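Local atomic coordinates of exported gluconolactonase (Xanthomonas campestris pv. campestris, PDB entry 3DR2), a protein that catalyses the hydrolysis of gluconolactone to gluconate and is a dimer of calcium-binding six-bladed beta-propellers of the SMP-30 family. Residues A[132-137]-A[149-154]; A[145-150]-A[169-174]; A[87-92]-A[102-107]; A[127-132]-A[163-168]. One frame throughout, in Å; residues are numbered along the deposited sequence.

Interaction 1 of 4, residues A[132-137]-A[149-154]; sequences SPNDLI and PPFGLR. With CA (calcium ion), chain D.
A single side-chain oxygen, OG of Ser132, is held by the backbone of residues 149-152. OG donates to Pro149 O at 2.7 Å, the donor tilted 16° from the carbonyl plane, and accepts the N-H of Gly152 N at 3.0 Å, a bent bond of 135°. OG stands between the backbone N and the carbonyl carbon of its own residue (chi1 43°), which brings it within reach of both Pro149 O and Gly152 N. Because Gly152 has no side chain, Ser132 CB can approach to 3.6 Å from Gly152 CA. Two residues on, the Asn134 side chain crosses that of Pro149 at about a right angle, its CB 3.5 Å from Pro149 CD. Its amide then passes the Phe151 ring obliquely, ND2 lying 3.6 Å from Phe151 CD2. CG of Asn134 is anti to the backbone N, and OD1 binds the calcium ion at 2.4 Å. Glu48, Asn191 and Asp242 complete the protein ligands, while four waters bind the same ion. ND2 of Asn134 donates to one of these waters and its backbone O accepts from another, so amide and backbone carbonyl are both tied to the metal's water shell. Pro149 and Phe151 thus touch a first-shell ligand from the second shell and would probably limit how its amide can turn, at a calcium site consistent with the active-site metal of SMP-30 relatives.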
# COMPACT_ATOMS: atom_id res chain seq x y z
N SER A 132 -0.78 15.64 -11.26
CA SER A 132 -0.77 14.95 -9.97
C SER A 132 0.22 15.65 -9.05
O SER A 132 1.40 15.30 -9.00
CB SER A 132 -0.38 13.47 -10.15
OG SER A 132 0.71 13.33 -11.05
N PRO A 133 -0.25 16.69 -8.34
CA PRO A 133 0.57 17.48 -7.41
C PRO A 133 1.40 16.53 -6.56
O PRO A 133 0.87 15.61 -5.94
CB PRO A 133 -0.46 18.25 -6.62
CG PRO A 133 -1.51 18.52 -7.66
CD PRO A 133 -1.64 17.19 -8.35
N ASN A 134 2.70 16.79 -6.53
CA ASN A 134 3.64 15.94 -5.82
C ASN A 134 4.12 16.48 -4.47
O ASN A 134 3.98 15.81 -3.45
CB ASN A 134 4.83 15.69 -6.76
CG ASN A 134 5.74 14.59 -6.26
OD1 ASN A 134 6.42 14.74 -5.25
ND2 ASN A 134 5.76 13.46 -6.98
N ASP A 135 4.69 17.68 -4.47
CA ASP A 135 5.17 18.27 -3.22
C ASP A 135 4.76 19.75 -3.18
O ASP A 135 4.49 20.35 -4.23
CB ASP A 135 6.70 18.12 -3.13
CG ASP A 135 7.21 18.10 -1.69
OD1 ASP A 135 8.39 17.73 -1.49
OD2 ASP A 135 6.45 18.47 -0.77
N LEU A 136 4.69 20.32 -1.99
CA LEU A 136 4.29 21.72 -1.86
C LEU A 136 4.92 22.41 -0.67
O LEU A 136 5.42 21.75 0.25
CB LEU A 136 2.76 21.83 -1.74
CG LEU A 136 2.09 21.53 -0.40
CD1 LEU A 136 0.58 21.66 -0.56
CD2 LEU A 136 2.45 20.12 0.08
N ILE A 137 4.92 23.74 -0.70
CA ILE A 137 5.46 24.56 0.37
C ILE A 137 4.58 25.79 0.47
O ILE A 137 3.80 26.09 -0.44
CB ILE A 137 6.92 25.01 0.09
CG1 ILE A 137 6.98 25.86 -1.19
CG2 ILE A 137 7.82 23.79 -0.00
CD1 ILE A 137 8.36 26.41 -1.51
N PRO A 149 4.31 16.98 -11.44
CA PRO A 149 4.80 15.97 -12.37
C PRO A 149 3.66 14.97 -12.59
O PRO A 149 2.66 15.01 -11.87
CB PRO A 149 5.97 15.36 -11.61
CG PRO A 149 5.45 15.36 -10.21
CD PRO A 149 4.81 16.73 -10.07
N PRO A 150 3.78 14.08 -13.59
CA PRO A 150 2.73 13.10 -13.87
C PRO A 150 2.87 11.74 -13.18
O PRO A 150 2.24 10.77 -13.59
CB PRO A 150 2.81 12.95 -15.38
CG PRO A 150 4.29 12.98 -15.59
CD PRO A 150 4.75 14.13 -14.69
N PHE A 151 3.69 11.66 -12.13
CA PHE A 151 3.88 10.39 -11.44
C PHE A 151 2.58 9.71 -11.02
O PHE A 151 2.44 8.49 -11.15
CB PHE A 151 4.79 10.58 -10.22
CG PHE A 151 6.22 10.90 -10.58
CD1 PHE A 151 6.98 9.99 -11.31
CD2 PHE A 151 6.80 12.10 -10.20
CE1 PHE A 151 8.30 10.28 -11.66
CE2 PHE A 151 8.12 12.40 -10.54
CZ PHE A 151 8.87 11.48 -11.27
N GLY A 152 1.63 10.50 -10.52
CA GLY A 152 0.36 9.95 -10.09
C GLY A 152 -0.54 9.45 -11.20
O GLY A 152 -1.59 8.86 -10.94
N LEU A 153 -0.14 9.66 -12.45
CA LEU A 153 -0.93 9.23 -13.60
C LEU A 153 -0.36 8.01 -14.31
O LEU A 153 -0.94 7.52 -15.28
CB LEU A 153 -1.03 10.36 -14.63
CG LEU A 153 -1.65 11.68 -14.18
CD1 LEU A 153 -1.59 12.69 -15.32
CD2 LEU A 153 -3.08 11.43 -13.75
N ARG A 154 0.77 7.50 -13.83
CA ARG A 154 1.40 6.37 -14.50
C ARG A 154 1.86 5.25 -13.58
O ARG A 154 2.82 4.53 -13.89
CB ARG A 154 2.57 6.90 -15.34
CG ARG A 154 2.09 7.83 -16.48
CD ARG A 154 3.17 8.79 -16.99
NE ARG A 154 2.66 9.64 -18.07
CZ ARG A 154 3.32 10.66 -18.60
NH1 ARG A 154 4.53 10.99 -18.16
NH2 ARG A 154 2.78 11.37 -19.59
CA CA D . 8.29 13.93 -3.99
O HOH W 1 7.29 11.76 -4.86
O HOH W 2 6.53 14.62 -2.50
O HOH W 3 9.32 15.95 -3.22
O HOH W 4 9.38 13.58 -1.82

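Interaction 2 of 4, residues A[145-150]-A[169-174]; sequences WFTDPP and HSVYRL
Asp148 OD1, Ser170 N and Tyr172 OH meet at one water, which donates to Asp148 OD1 at 2.8 Å and accepts from the other two. It lies beside the antiparallel pair of middle strands, 144-147 and 169-174, in a four-stranded propeller blade. Phe146 and Tyr172 form a hydrogen-bonded pair, with Tyr172 N to Phe146 O at 2.9 Å; beyond it Asp148 N reaches Ser170 O. On the face of Phe146 and Tyr172, the two rings lie 25° from parallel but slid so far that they barely overlap, and Tyr172 CB sits over the Phe146 ring, as a CH-pi contact. CB of Asp148 meets the edge of the Tyr172 ring, 3.7 Å from CE1, while OD1 and OD2 also accept the backbone N-H groups of Asn131 and Ser132. Further along the chain, Pro150 CD stands over the centre of the His169 ring, 3.4 Å from its centroid; the ring's ND1 is bonded to His189 N. The opposite face carries Trp145, Thr147, Val171 and Arg173. There CG of Arg173, anti to the backbone N (chi1 173°), lies over the indole face with CB, which is 4.0 Å from the centroid of the six-membered ring, and the chain continues extended to NE. The guanidinium plane stands 75° from the indole, and Trp145 NE1 and Arg173 NE both donate to one water, at 3.0 and 2.8 Å.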
# COMPACT_ATOMS: atom_id res chain seq x y z
N TRP A 145 3.02 26.99 -3.06
CA TRP A 145 3.77 26.65 -4.27
C TRP A 145 3.86 25.14 -4.36
O TRP A 145 4.09 24.47 -3.35
CB TRP A 145 5.19 27.21 -4.20
CG TRP A 145 5.30 28.70 -4.26
CD1 TRP A 145 4.87 29.60 -3.33
CD2 TRP A 145 5.92 29.46 -5.30
NE1 TRP A 145 5.19 30.88 -3.73
CE2 TRP A 145 5.83 30.82 -4.94
CE3 TRP A 145 6.54 29.12 -6.51
CZ2 TRP A 145 6.34 31.84 -5.75
CZ3 TRP A 145 7.05 30.14 -7.31
CH2 TRP A 145 6.94 31.48 -6.92
N PHE A 146 3.70 24.58 -5.55
CA PHE A 146 3.77 23.13 -5.68
C PHE A 146 4.25 22.67 -7.04
O PHE A 146 4.24 23.43 -8.01
CB PHE A 146 2.41 22.52 -5.34
CG PHE A 146 1.31 22.85 -6.33
CD1 PHE A 146 1.06 22.01 -7.42
CD2 PHE A 146 0.50 23.96 -6.15
CE1 PHE A 146 0.01 22.26 -8.30
CE2 PHE A 146 -0.56 24.23 -7.02
CZ PHE A 146 -0.80 23.38 -8.10
N THR A 147 4.68 21.41 -7.10
CA THR A 147 5.17 20.80 -8.33
C THR A 147 4.09 19.88 -8.89
O THR A 147 3.35 19.24 -8.14
CB THR A 147 6.43 19.97 -8.08
OG1 THR A 147 6.16 19.00 -7.05
CG2 THR A 147 7.57 20.87 -7.65
N ASP A 148 4.01 19.80 -10.22
CA ASP A 148 2.99 18.98 -10.84
C ASP A 148 3.49 17.95 -11.87
O ASP A 148 3.15 18.03 -13.05
CB ASP A 148 1.94 19.88 -11.50
CG ASP A 148 0.68 19.13 -11.87
OD1 ASP A 148 0.08 19.45 -12.92
OD2 ASP A 148 0.29 18.23 -11.12
N PRO A 149 4.31 16.98 -11.44
CA PRO A 149 4.80 15.97 -12.37
C PRO A 149 3.66 14.97 -12.59
O PRO A 149 2.66 15.01 -11.87
CB PRO A 149 5.97 15.36 -11.61
CG PRO A 149 5.45 15.36 -10.21
CD PRO A 149 4.81 16.73 -10.07
N PRO A 150 3.78 14.08 -13.59
CA PRO A 150 2.73 13.10 -13.87
C PRO A 150 2.87 11.74 -13.18
O PRO A 150 2.24 10.77 -13.59
CB PRO A 150 2.81 12.95 -15.38
CG PRO A 150 4.29 12.98 -15.59
CD PRO A 150 4.75 14.13 -14.69
N HIS A 169 4.66 20.03 -17.18
CA HIS A 169 4.82 19.65 -15.77
C HIS A 169 5.31 20.96 -15.18
O HIS A 169 6.47 21.32 -15.35
CB HIS A 169 5.92 18.60 -15.59
CG HIS A 169 5.74 17.38 -16.43
ND1 HIS A 169 6.73 16.43 -16.56
CD2 HIS A 169 4.69 16.94 -17.17
CE1 HIS A 169 6.30 15.46 -17.36
NE2 HIS A 169 5.07 15.75 -17.74
N SER A 170 4.45 21.66 -14.46
CA SER A 170 4.85 22.96 -13.94
C SER A 170 4.96 23.11 -12.43
O SER A 170 4.54 22.25 -11.66
CB SER A 170 3.86 24.02 -14.45
OG SER A 170 3.70 23.93 -15.85
N VAL A 171 5.57 24.23 -12.05
CA VAL A 171 5.70 24.62 -10.65
C VAL A 171 4.66 25.73 -10.64
O VAL A 171 4.71 26.63 -11.48
CB VAL A 171 7.08 25.24 -10.33
CG1 VAL A 171 7.05 25.86 -8.94
CG2 VAL A 171 8.16 24.17 -10.39
N TYR A 172 3.71 25.66 -9.72
CA TYR A 172 2.66 26.66 -9.65
C TYR A 172 2.67 27.43 -8.34
O TYR A 172 3.22 26.97 -7.33
CB TYR A 172 1.27 26.03 -9.78
CG TYR A 172 0.99 25.33 -11.09
CD1 TYR A 172 1.33 23.99 -11.27
CD2 TYR A 172 0.35 25.99 -12.13
CE1 TYR A 172 1.02 23.32 -12.45
CE2 TYR A 172 0.04 25.34 -13.31
CZ TYR A 172 0.37 24.01 -13.46
OH TYR A 172 0.07 23.37 -14.64
N ARG A 173 2.04 28.60 -8.36
CA ARG A 173 1.90 29.44 -7.18
C ARG A 173 0.42 29.74 -6.99
O ARG A 173 -0.23 30.27 -7.89
CB ARG A 173 2.66 30.76 -7.32
CG ARG A 173 2.41 31.72 -6.17
CD ARG A 173 3.26 32.98 -6.28
NE ARG A 173 3.03 33.89 -5.16
CZ ARG A 173 2.03 34.77 -5.09
NH1 ARG A 173 1.90 35.55 -4.03
NH2 ARG A 173 1.16 34.87 -6.09
N LEU A 174 -0.12 29.39 -5.83
CA LEU A 174 -1.52 29.63 -5.53
C LEU A 174 -1.58 30.80 -4.55
O LEU A 174 -1.21 30.66 -3.38
CB LEU A 174 -2.17 28.39 -4.91
CG LEU A 174 -3.70 28.26 -5.00
CD1 LEU A 174 -4.15 27.10 -4.12
CD2 LEU A 174 -4.38 29.53 -4.57
O HOH W 5 4.62 33.67 -2.88
O HOH W 6 1.49 21.00 -14.71

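Interaction 3 of 4, residues A[87-92]-A[102-107]; sequences FTNGNA and CEHGRR
Thr88 and Glu103 are a non-hydrogen-bonded pair in an antiparallel hairpin, the first two strands (88-93 and 99-103) of a four-stranded propeller blade. Three backbone hydrogen bonds join the segments. Cys102 O accepts Asn89 N at 2.7 Å in an almost straight bond (175°), and Cys102 N donates to Gly90 O at 3.0 Å. Two successive residues thus face the single Cys102, as in a beta bulge. Where the second strand ends, His104 N bonds to Phe87 O at 2.9 Å, the donor 45° above the carbonyl plane, and Phe87 CB packs on His104 CB. Thr88 OG1 rests against Glu103 CG at 3.5 Å, and one water joins OG1 to Glu103 OE2, which is also bonded to Thr110. Arg106 grips the Glu103 carboxylate side-on: NE reaches OE1 at 2.8 Å and NH1 reaches OE2 at 3.0 Å, both on the syn sides, which sets the rotation of the carboxylate. CG of Asn89, anti to the backbone N, carries OD1 to 3.1 Å from His104 NE2, the amide turned 74° from the ring; His104 ND1 is bonded to Gln158 O. Around the hairpin, Asn89 touches Glu48 of strand 47-53, Ala92 and Cys102 lie against Leu136 of strand 136-138, and Phe87 packs on Arg68 of the second subunit.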
# COMPACT_ATOMS: atom_id res chain seq x y z
N PHE A 87 -4.60 9.13 -2.35
CA PHE A 87 -3.17 9.10 -2.61
C PHE A 87 -2.46 10.41 -2.31
O PHE A 87 -1.80 11.00 -3.18
CB PHE A 87 -2.90 8.67 -4.05
CG PHE A 87 -3.45 7.31 -4.37
CD1 PHE A 87 -4.70 7.17 -4.96
CD2 PHE A 87 -2.74 6.16 -4.03
CE1 PHE A 87 -5.24 5.91 -5.20
CE2 PHE A 87 -3.27 4.90 -4.26
CZ PHE A 87 -4.52 4.77 -4.85
N THR A 88 -2.59 10.87 -1.07
CA THR A 88 -1.94 12.10 -0.63
C THR A 88 -0.43 11.88 -0.59
O THR A 88 0.05 10.86 -0.10
CB THR A 88 -2.45 12.50 0.76
OG1 THR A 88 -3.86 12.72 0.70
CG2 THR A 88 -1.77 13.77 1.25
N ASN A 89 0.30 12.86 -1.12
CA ASN A 89 1.76 12.80 -1.19
C ASN A 89 2.35 13.90 -0.30
O ASN A 89 2.45 13.73 0.91
CB ASN A 89 2.21 12.97 -2.65
CG ASN A 89 3.69 12.65 -2.86
OD1 ASN A 89 4.13 12.41 -3.99
ND2 ASN A 89 4.45 12.63 -1.78
N GLY A 90 2.73 15.03 -0.89
CA GLY A 90 3.30 16.10 -0.10
C GLY A 90 2.34 16.71 0.92
O GLY A 90 1.13 16.76 0.71
N ASN A 91 2.90 17.17 2.05
CA ASN A 91 2.15 17.85 3.10
C ASN A 91 2.94 19.10 3.47
O ASN A 91 4.17 19.13 3.31
CB ASN A 91 2.02 17.01 4.38
CG ASN A 91 1.24 15.74 4.17
OD1 ASN A 91 0.02 15.76 3.99
ND2 ASN A 91 1.94 14.61 4.21
N ALA A 92 2.23 20.11 3.96
CA ALA A 92 2.84 21.36 4.39
C ALA A 92 1.88 21.99 5.39
O ALA A 92 0.74 21.54 5.52
CB ALA A 92 3.07 22.28 3.21
N CYS A 102 -0.97 17.60 -1.19
CA CYS A 102 -0.86 17.32 -2.61
C CYS A 102 -1.51 15.95 -2.73
O CYS A 102 -1.08 15.01 -2.04
CB CYS A 102 0.59 17.19 -3.05
SG CYS A 102 1.44 18.75 -3.28
N GLU A 103 -2.53 15.82 -3.57
CA GLU A 103 -3.20 14.53 -3.72
C GLU A 103 -3.11 14.00 -5.15
O GLU A 103 -3.63 14.62 -6.08
CB GLU A 103 -4.66 14.65 -3.29
CG GLU A 103 -4.83 14.91 -1.80
CD GLU A 103 -6.28 14.89 -1.34
OE1 GLU A 103 -7.10 14.25 -2.01
OE2 GLU A 103 -6.58 15.50 -0.29
N HIS A 104 -2.45 12.85 -5.31
CA HIS A 104 -2.31 12.23 -6.62
C HIS A 104 -3.66 11.81 -7.17
O HIS A 104 -3.94 11.98 -8.36
CB HIS A 104 -1.43 10.97 -6.56
CG HIS A 104 0.04 11.23 -6.49
ND1 HIS A 104 0.96 10.21 -6.62
CD2 HIS A 104 0.76 12.36 -6.30
CE1 HIS A 104 2.18 10.71 -6.51
NE2 HIS A 104 2.09 12.01 -6.31
N GLY A 105 -4.49 11.26 -6.29
CA GLY A 105 -5.80 10.78 -6.69
C GLY A 105 -6.76 11.85 -7.18
O GLY A 105 -7.28 11.77 -8.29
N ARG A 106 -7.01 12.86 -6.34
CA ARG A 106 -7.91 13.93 -6.73
C ARG A 106 -7.21 14.91 -7.67
O ARG A 106 -7.84 15.82 -8.21
CB ARG A 106 -8.46 14.65 -5.49
CG ARG A 106 -9.54 13.84 -4.77
CD ARG A 106 -10.38 14.68 -3.82
NE ARG A 106 -9.70 14.96 -2.56
CZ ARG A 106 -10.26 15.60 -1.54
NH1 ARG A 106 -9.57 15.81 -0.43
NH2 ARG A 106 -11.52 16.02 -1.63
N ARG A 107 -5.91 14.69 -7.87
CA ARG A 107 -5.08 15.53 -8.74
C ARG A 107 -5.30 16.99 -8.38
O ARG A 107 -5.69 17.82 -9.21
CB ARG A 107 -5.45 15.25 -10.21
CG ARG A 107 -5.15 13.80 -10.61
CD ARG A 107 -5.80 13.37 -11.92
NE ARG A 107 -5.29 14.11 -13.08
CZ ARG A 107 -5.65 13.86 -14.33
NH1 ARG A 107 -6.52 12.89 -14.60
NH2 ARG A 107 -5.16 14.59 -15.32
O HOH W 7 -5.42 14.53 1.95

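Interaction 4 of 4, residues A[127-132]-A[163-168]; sequences GKRLNS and DPELAH
Lys128 and Glu165 bring their CA atoms to 5.9 Å, and Asn131 and Pro164 to 5.7 Å, but no backbone-to-backbone hydrogen bond joins the two segments. In this propeller, residues 127-132 include the short strand 128-129 and run on toward the next blade, and 163-168 end the long loop between that blade's strands 144-147 and 169-174. A water bridges the segments instead: it donates to Arg129 O and to Asn131 OD1 and accepts from Glu165 N at 2.7 Å. Glu165, extended beyond CG, brings its carboxylate to the strand, where OE2 accepts Arg129 N at 2.9 Å from well above the carboxylate plane. Its OE1 touches Arg129 CG at 3.7 Å; the Arg129 chain bends at chi3 (71°), which puts NE off the extended path, and the end of the side chain leads away, NH2 bonding to Arg106 O. The Lys128 chain runs extended across the loop, CD lying 3.2 Å from Glu165 O. Leu166 packs among these polar groups: CD2 meets Lys128 CB, CG lies against Arg129 O, and CD1 faces Leu130. Tyr172 of strand 169-174 lies against both leucines, joining this partly buried contact to the blade. At the far end, the Asn131 amide has Pro164 CB against OD1 at 3.4 Å, while its ND2 donates to His168 O at 3.1 Å, the acceptor 11° out of the amide plane.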
# COMPACT_ATOMS: atom_id res chain seq x y z
N GLY A 127 -8.95 25.32 -16.76
CA GLY A 127 -10.04 24.38 -16.92
C GLY A 127 -9.69 22.91 -17.07
O GLY A 127 -10.59 22.07 -17.10
N LYS A 128 -8.40 22.59 -17.15
CA LYS A 128 -7.97 21.20 -17.30
C LYS A 128 -7.40 20.67 -15.99
O LYS A 128 -6.74 21.40 -15.26
CB LYS A 128 -6.89 21.10 -18.39
CG LYS A 128 -7.32 21.55 -19.78
CD LYS A 128 -6.16 21.47 -20.75
CE LYS A 128 -6.54 21.99 -22.13
NZ LYS A 128 -5.43 21.88 -23.11
N ARG A 129 -7.66 19.40 -15.69
CA ARG A 129 -7.15 18.82 -14.45
C ARG A 129 -5.63 18.85 -14.39
O ARG A 129 -4.95 18.68 -15.41
CB ARG A 129 -7.62 17.36 -14.30
CG ARG A 129 -9.13 17.18 -14.19
CD ARG A 129 -9.52 15.76 -13.78
NE ARG A 129 -9.20 15.47 -12.38
CZ ARG A 129 -9.44 14.31 -11.78
NH1 ARG A 129 -10.02 13.32 -12.45
NH2 ARG A 129 -9.12 14.14 -10.50
N LEU A 130 -5.10 19.07 -13.19
CA LEU A 130 -3.66 19.08 -12.97
C LEU A 130 -3.20 17.64 -13.17
O LEU A 130 -4.03 16.73 -13.15
CB LEU A 130 -3.36 19.53 -11.54
CG LEU A 130 -3.76 20.97 -11.19
CD1 LEU A 130 -3.76 21.17 -9.67
CD2 LEU A 130 -2.78 21.92 -11.85
N ASN A 131 -1.90 17.43 -13.36
CA ASN A 131 -1.37 16.08 -13.57
C ASN A 131 -1.48 15.22 -12.30
O ASN A 131 -2.18 14.21 -12.28
CB ASN A 131 0.10 16.14 -14.01
CG ASN A 131 0.30 16.88 -15.33
OD1 ASN A 131 -0.51 16.74 -16.25
ND2 ASN A 131 1.38 17.64 -15.43
N SER A 132 -0.78 15.64 -11.26
CA SER A 132 -0.77 14.95 -9.97
C SER A 132 0.22 15.65 -9.05
O SER A 132 1.40 15.30 -9.00
CB SER A 132 -0.38 13.47 -10.15
OG SER A 132 0.71 13.33 -11.05
N ASP A 163 -4.23 9.72 -19.14
CA ASP A 163 -3.41 10.55 -20.01
C ASP A 163 -3.58 11.96 -19.47
O ASP A 163 -4.70 12.39 -19.19
CB ASP A 163 -3.91 10.50 -21.46
CG ASP A 163 -3.60 9.17 -22.13
OD1 ASP A 163 -2.41 8.80 -22.19
OD2 ASP A 163 -4.55 8.51 -22.60
N PRO A 164 -2.47 12.68 -19.28
CA PRO A 164 -2.53 14.05 -18.76
C PRO A 164 -3.32 14.98 -19.67
O PRO A 164 -3.37 14.77 -20.88
CB PRO A 164 -1.06 14.44 -18.66
CG PRO A 164 -0.43 13.67 -19.76
CD PRO A 164 -1.08 12.32 -19.63
N GLU A 165 -3.95 15.99 -19.08
CA GLU A 165 -4.74 16.96 -19.83
C GLU A 165 -3.87 18.18 -20.12
O GLU A 165 -4.17 18.98 -21.01
CB GLU A 165 -5.98 17.39 -19.05
CG GLU A 165 -6.94 16.25 -18.73
CD GLU A 165 -8.23 16.74 -18.09
OE1 GLU A 165 -9.01 15.89 -17.62
OE2 GLU A 165 -8.47 17.96 -18.05
N LEU A 166 -2.79 18.33 -19.35
CA LEU A 166 -1.87 19.45 -19.53
C LEU A 166 -0.65 18.96 -20.29
O LEU A 166 -0.22 17.81 -20.12
CB LEU A 166 -1.46 20.00 -18.16
CG LEU A 166 -2.59 20.50 -17.25
CD1 LEU A 166 -2.02 21.01 -15.94
CD2 LEU A 166 -3.37 21.60 -17.95
N ALA A 167 -0.08 19.82 -21.13
CA ALA A 167 1.10 19.47 -21.91
C ALA A 167 2.37 20.02 -21.28
O ALA A 167 3.33 20.35 -21.96
CB ALA A 167 0.95 20.01 -23.34
N HIS A 168 2.36 20.10 -19.95
CA HIS A 168 3.51 20.61 -19.23
C HIS A 168 3.47 20.16 -17.77
O HIS A 168 2.40 19.92 -17.22
CB HIS A 168 3.53 22.15 -19.31
CG HIS A 168 2.21 22.79 -18.99
ND1 HIS A 168 1.83 23.12 -17.71
CD2 HIS A 168 1.17 23.14 -19.79
CE1 HIS A 168 0.61 23.65 -17.73
NE2 HIS A 168 0.19 23.67 -18.98
O HOH W 8 -3.31 16.67 -16.50

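How the interactions relate
From the N terminus, interaction 3 comes first, closing the hairpin 88-103 of one blade before the other contacts open. The chain then reaches 127-132, where interaction 4 begins, and at Ser132 passes straight into interaction 1, whose loop closes at 149-154, well within the longer one that interaction 4 closes at 163-168. Interaction 2 opens at 145-150, sharing Pro149 and Pro150 with interaction 1, and closes last at 169-174, so it crosses interaction 4. Asn134 O bonds to Gly90 N, and Arg107 NE reaches Leu130 O in the connection. Together the four contacts tie two neighbouring propeller blades to the connection between them and to the calcium site.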